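Local coordinates for protein laminin subunit ALPHA-1 (Mus musculus, PDB 2JD4) that forms the LG4-5 domain pair of a basement membrane laminin chain, binds magnesium ions and probably serves to anchor laminin to cell surfaces, at residues A[100-103]-A[104-108]; A[298-302]-A[303-307]. The protein carries 4 engineered substitutions. All coordinates share one frame; numbering follows the deposited sequence.

Interaction 1 (A[100-103]-A[104-108])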
# COMPACT_ATOMS: atom_id res chain seq x y z
N LEU A 100 15.35 -2.39 -5.06
CA LEU A 100 15.16 -1.32 -4.08
C LEU A 100 14.21 -1.56 -2.91
O LEU A 100 14.27 -0.84 -1.92
CB LEU A 100 14.72 -0.04 -4.78
CG LEU A 100 15.79 0.81 -5.49
CD1 LEU A 100 16.36 0.06 -6.70
CD2 LEU A 100 15.14 2.10 -5.92
N SER A 101 13.35 -2.56 -3.03
CA SER A 101 12.35 -2.84 -2.00
C SER A 101 12.83 -3.50 -0.70
O SER A 101 12.15 -4.41 -0.19
CB SER A 101 11.24 -3.69 -2.62
OG SER A 101 11.78 -4.84 -3.24
N ASP A 102 13.95 -3.05 -0.14
CA ASP A 102 14.46 -3.62 1.11
C ASP A 102 14.22 -2.78 2.35
O ASP A 102 14.67 -3.12 3.44
CB ASP A 102 15.96 -3.91 0.99
CG ASP A 102 16.77 -2.69 0.60
OD1 ASP A 102 16.26 -1.55 0.75
OD2 ASP A 102 17.93 -2.86 0.16
N GLY A 103 13.51 -1.66 2.19
CA GLY A 103 13.21 -0.82 3.34
C GLY A 103 14.37 0.03 3.84
O GLY A 103 14.29 0.63 4.91
N LYS A 104 15.46 0.06 3.09
CA LYS A 104 16.61 0.87 3.48
C LYS A 104 16.73 2.04 2.51
O LYS A 104 16.29 1.96 1.37
CB LYS A 104 17.89 0.02 3.45
CG LYS A 104 17.92 -1.09 4.50
CD LYS A 104 19.17 -1.94 4.36
CE LYS A 104 19.28 -2.95 5.49
NZ LYS A 104 18.16 -3.92 5.51
N TRP A 105 17.32 3.14 2.98
CA TRP A 105 17.48 4.33 2.14
C TRP A 105 18.45 4.12 0.98
O TRP A 105 19.53 3.54 1.15
CB TRP A 105 17.97 5.51 2.98
CG TRP A 105 16.91 6.10 3.86
CD1 TRP A 105 16.74 5.88 5.20
CD2 TRP A 105 15.87 6.99 3.46
NE1 TRP A 105 15.64 6.59 5.66
CE2 TRP A 105 15.09 7.28 4.61
CE3 TRP A 105 15.51 7.58 2.24
CZ2 TRP A 105 13.98 8.13 4.57
CZ3 TRP A 105 14.40 8.42 2.20
CH2 TRP A 105 13.65 8.69 3.36
N HIS A 106 18.05 4.59 -0.19
CA HIS A 106 18.88 4.49 -1.39
C HIS A 106 18.94 5.85 -2.07
O HIS A 106 18.01 6.65 -1.97
CB HIS A 106 18.27 3.49 -2.38
CG HIS A 106 18.16 2.10 -1.85
ND1 HIS A 106 19.26 1.30 -1.60
CD2 HIS A 106 17.07 1.36 -1.51
CE1 HIS A 106 18.85 0.13 -1.14
NE2 HIS A 106 17.53 0.14 -1.08
N THR A 107 20.05 6.12 -2.76
CA THR A 107 20.18 7.37 -3.49
C THR A 107 19.97 6.99 -4.95
O THR A 107 20.52 5.98 -5.42
CB THR A 107 21.57 8.00 -3.31
OG1 THR A 107 22.57 7.10 -3.81
CG2 THR A 107 21.83 8.28 -1.84
N VAL A 108 19.17 7.77 -5.67
CA VAL A 108 18.88 7.47 -7.07
C VAL A 108 19.14 8.68 -7.96
O VAL A 108 18.87 9.81 -7.58
CB VAL A 108 17.41 7.05 -7.24
CG1 VAL A 108 17.07 6.90 -8.72
CG2 VAL A 108 17.17 5.73 -6.49
O HOH W 1 14.09 0.94 0.24
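D102 and H106 are brought together by their first torsions: in D102 CG stands between the backbone N and the carbonyl carbon (chi1 56°), while in H106 CG lies anti to the carbonyl carbon (chi1 -61°), and the two side chains run at each other from opposite directions. The carboxylate meets the imidazole at its edge, the two planes 25° apart. H106 NE2 donates to D102 OD1 over 2.8 Å, arriving on the syn side of the carboxylate. The same oxygen takes a second bond, from K104 N to D102 OD1 at 3.0 Å, and this donor comes from the other face of the carboxylate plane. One oxygen thus ties a backbone amide two residues on to a ring four residues on. The loop precedes strand 106-113 of the first of the two laminin G domains here, LG4, a beta sandwich; G103 has a positive phi where the chain turns. H106 ND1 is hydrogen-bonded to D122 OD2, so bonds at both nitrogens restrain the ring's rotation. An alanine in place of D102 would take OD1 away, and H106 NE2 and K104 N would probably be left without their shared acceptor. A water lies between L100 O (2.8 Å) and K104 O (2.7 Å), close enough to bond to either. Deeper in, L100 CD2 touches V108 CG2 at 4.2 Å, and both side chains rest on L81 of strand 80-86.

Interaction 2 (A[298-302]-A[303-307])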
# COMPACT_ATOMS: atom_id res chain seq x y z
N VAL A 298 -12.48 -23.58 7.42
CA VAL A 298 -11.20 -23.85 8.07
C VAL A 298 -10.42 -22.58 8.42
O VAL A 298 -10.17 -21.74 7.56
CB VAL A 298 -10.30 -24.74 7.16
CG1 VAL A 298 -8.98 -25.03 7.86
CG2 VAL A 298 -11.02 -26.04 6.81
N LEU A 299 -10.03 -22.47 9.69
CA LEU A 299 -9.25 -21.34 10.19
C LEU A 299 -7.88 -21.86 10.63
O LEU A 299 -7.78 -22.79 11.42
CB LEU A 299 -9.95 -20.69 11.39
CG LEU A 299 -9.12 -19.61 12.10
CD1 LEU A 299 -8.75 -18.51 11.11
CD2 LEU A 299 -9.90 -19.03 13.28
N THR A 300 -6.83 -21.24 10.11
CA THR A 300 -5.47 -21.65 10.45
C THR A 300 -4.65 -20.45 10.90
O THR A 300 -4.50 -19.47 10.17
CB THR A 300 -4.79 -22.30 9.23
OG1 THR A 300 -5.62 -23.35 8.72
CG2 THR A 300 -3.43 -22.87 9.62
N VAL A 301 -4.13 -20.52 12.13
CA VAL A 301 -3.31 -19.45 12.68
C VAL A 301 -1.94 -20.01 13.06
O VAL A 301 -1.85 -20.97 13.84
CB VAL A 301 -3.95 -18.83 13.94
CG1 VAL A 301 -3.10 -17.67 14.44
CG2 VAL A 301 -5.37 -18.35 13.62
N ASP A 302 -0.89 -19.43 12.49
CA ASP A 302 0.47 -19.88 12.73
C ASP A 302 0.60 -21.39 12.50
O ASP A 302 1.32 -22.07 13.22
CB ASP A 302 0.92 -19.53 14.16
CG ASP A 302 1.04 -18.03 14.38
OD1 ASP A 302 1.35 -17.31 13.40
OD2 ASP A 302 0.82 -17.57 15.52
N GLY A 303 -0.11 -21.89 11.50
CA GLY A 303 -0.04 -23.31 11.18
C GLY A 303 -1.04 -24.20 11.91
O GLY A 303 -1.21 -25.36 11.55
N ASN A 304 -1.70 -23.66 12.93
CA ASN A 304 -2.68 -24.41 13.71
C ASN A 304 -4.07 -24.28 13.08
O ASN A 304 -4.60 -23.18 12.96
CB ASN A 304 -2.70 -23.89 15.15
CG ASN A 304 -1.33 -23.89 15.79
OD1 ASN A 304 -0.80 -24.95 16.15
ND2 ASN A 304 -0.73 -22.71 15.92
N SER A 305 -4.65 -25.41 12.68
CA SER A 305 -5.96 -25.42 12.05
C SER A 305 -7.11 -25.81 12.97
O SER A 305 -6.94 -26.58 13.91
CB SER A 305 -5.96 -26.35 10.83
OG SER A 305 -5.14 -25.85 9.79
N VAL A 306 -8.29 -25.26 12.67
CA VAL A 306 -9.52 -25.53 13.41
C VAL A 306 -10.65 -25.39 12.40
O VAL A 306 -10.76 -24.37 11.73
CB VAL A 306 -9.73 -24.52 14.55
CG1 VAL A 306 -11.02 -24.82 15.27
CG2 VAL A 306 -8.56 -24.56 15.52
N ARG A 307 -11.50 -26.41 12.30
CA ARG A 307 -12.58 -26.35 11.33
C ARG A 307 -13.96 -26.73 11.86
O ARG A 307 -14.11 -27.21 12.98
CB ARG A 307 -12.24 -27.23 10.13
CG ARG A 307 -12.10 -28.71 10.44
CD ARG A 307 -11.21 -29.38 9.41
NE ARG A 307 -9.84 -28.91 9.52
CZ ARG A 307 -8.89 -29.12 8.61
NH1 ARG A 307 -9.17 -29.81 7.51
NH2 ARG A 307 -7.66 -28.66 8.80
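R307 lies alongside V298, both side chains pointing the same way from a non-hydrogen-bonded pair of the hairpin. Its CB starts the contact, 3.7 Å from V298 CG2. The chain then bends at chi3 (67°), which carries the guanidinium back over the valine: R307 NE is 4.1 Å from V298 CG2, and at the tip R307 NH2 reaches to 4.0 Å from V298 CG1. V298 therefore meets one face of the guanidinium with its methyls, toward the rim of the group. On the same face of the hairpin T300 OG1 and S305 OG share a hydrogen bond of 2.8 Å, in which either may be the donor. Between these pairs, L299 and V306 exchange two backbone bonds.

The strands run antiparallel (160° between short segments) and close through a type I' turn from V301 to N304. At the turn V301 O accepts twice: from N304 N at 2.8 Å, above the carbonyl plane, and from N304 ND2 at 2.9 Å, in that plane, so the asparagine side chain is folded back over its own turn. At G303 (phi 89°) a side chain would clash with D302 O.

The D302 carboxylate hydrogen-bonds through OD2 to H286 ND1 and through OD1 to T287 N of strand 286-293, which pairs with strand 296-301 opposite strand 304-308, while L299 and V301 on the other face touch strand 267-272, both at Y272 and L299 also at A270.

Overall arrangement
Interaction 1 and interaction 2 come in series along the chain and fall in different laminin G domains, the first within residues 51-180 and the second within 228-356. Their centres lie 36 Å apart, and the nearest atoms, about 22 Å apart, do not touch. Range 100-108 runs through the loop after strand 91-95, at the edge of one sheet, into the first residues of strand 106-113 in the other sheet of the sandwich, whereas 298-307 is the hairpin of strands 296-301 and 304-308. Neither contains a residue of the magnesium sites (D70, L87, T137 and D139; D246 and D319). The two contacts therefore belong to separate domains of the LG4-5 pair and share no strand.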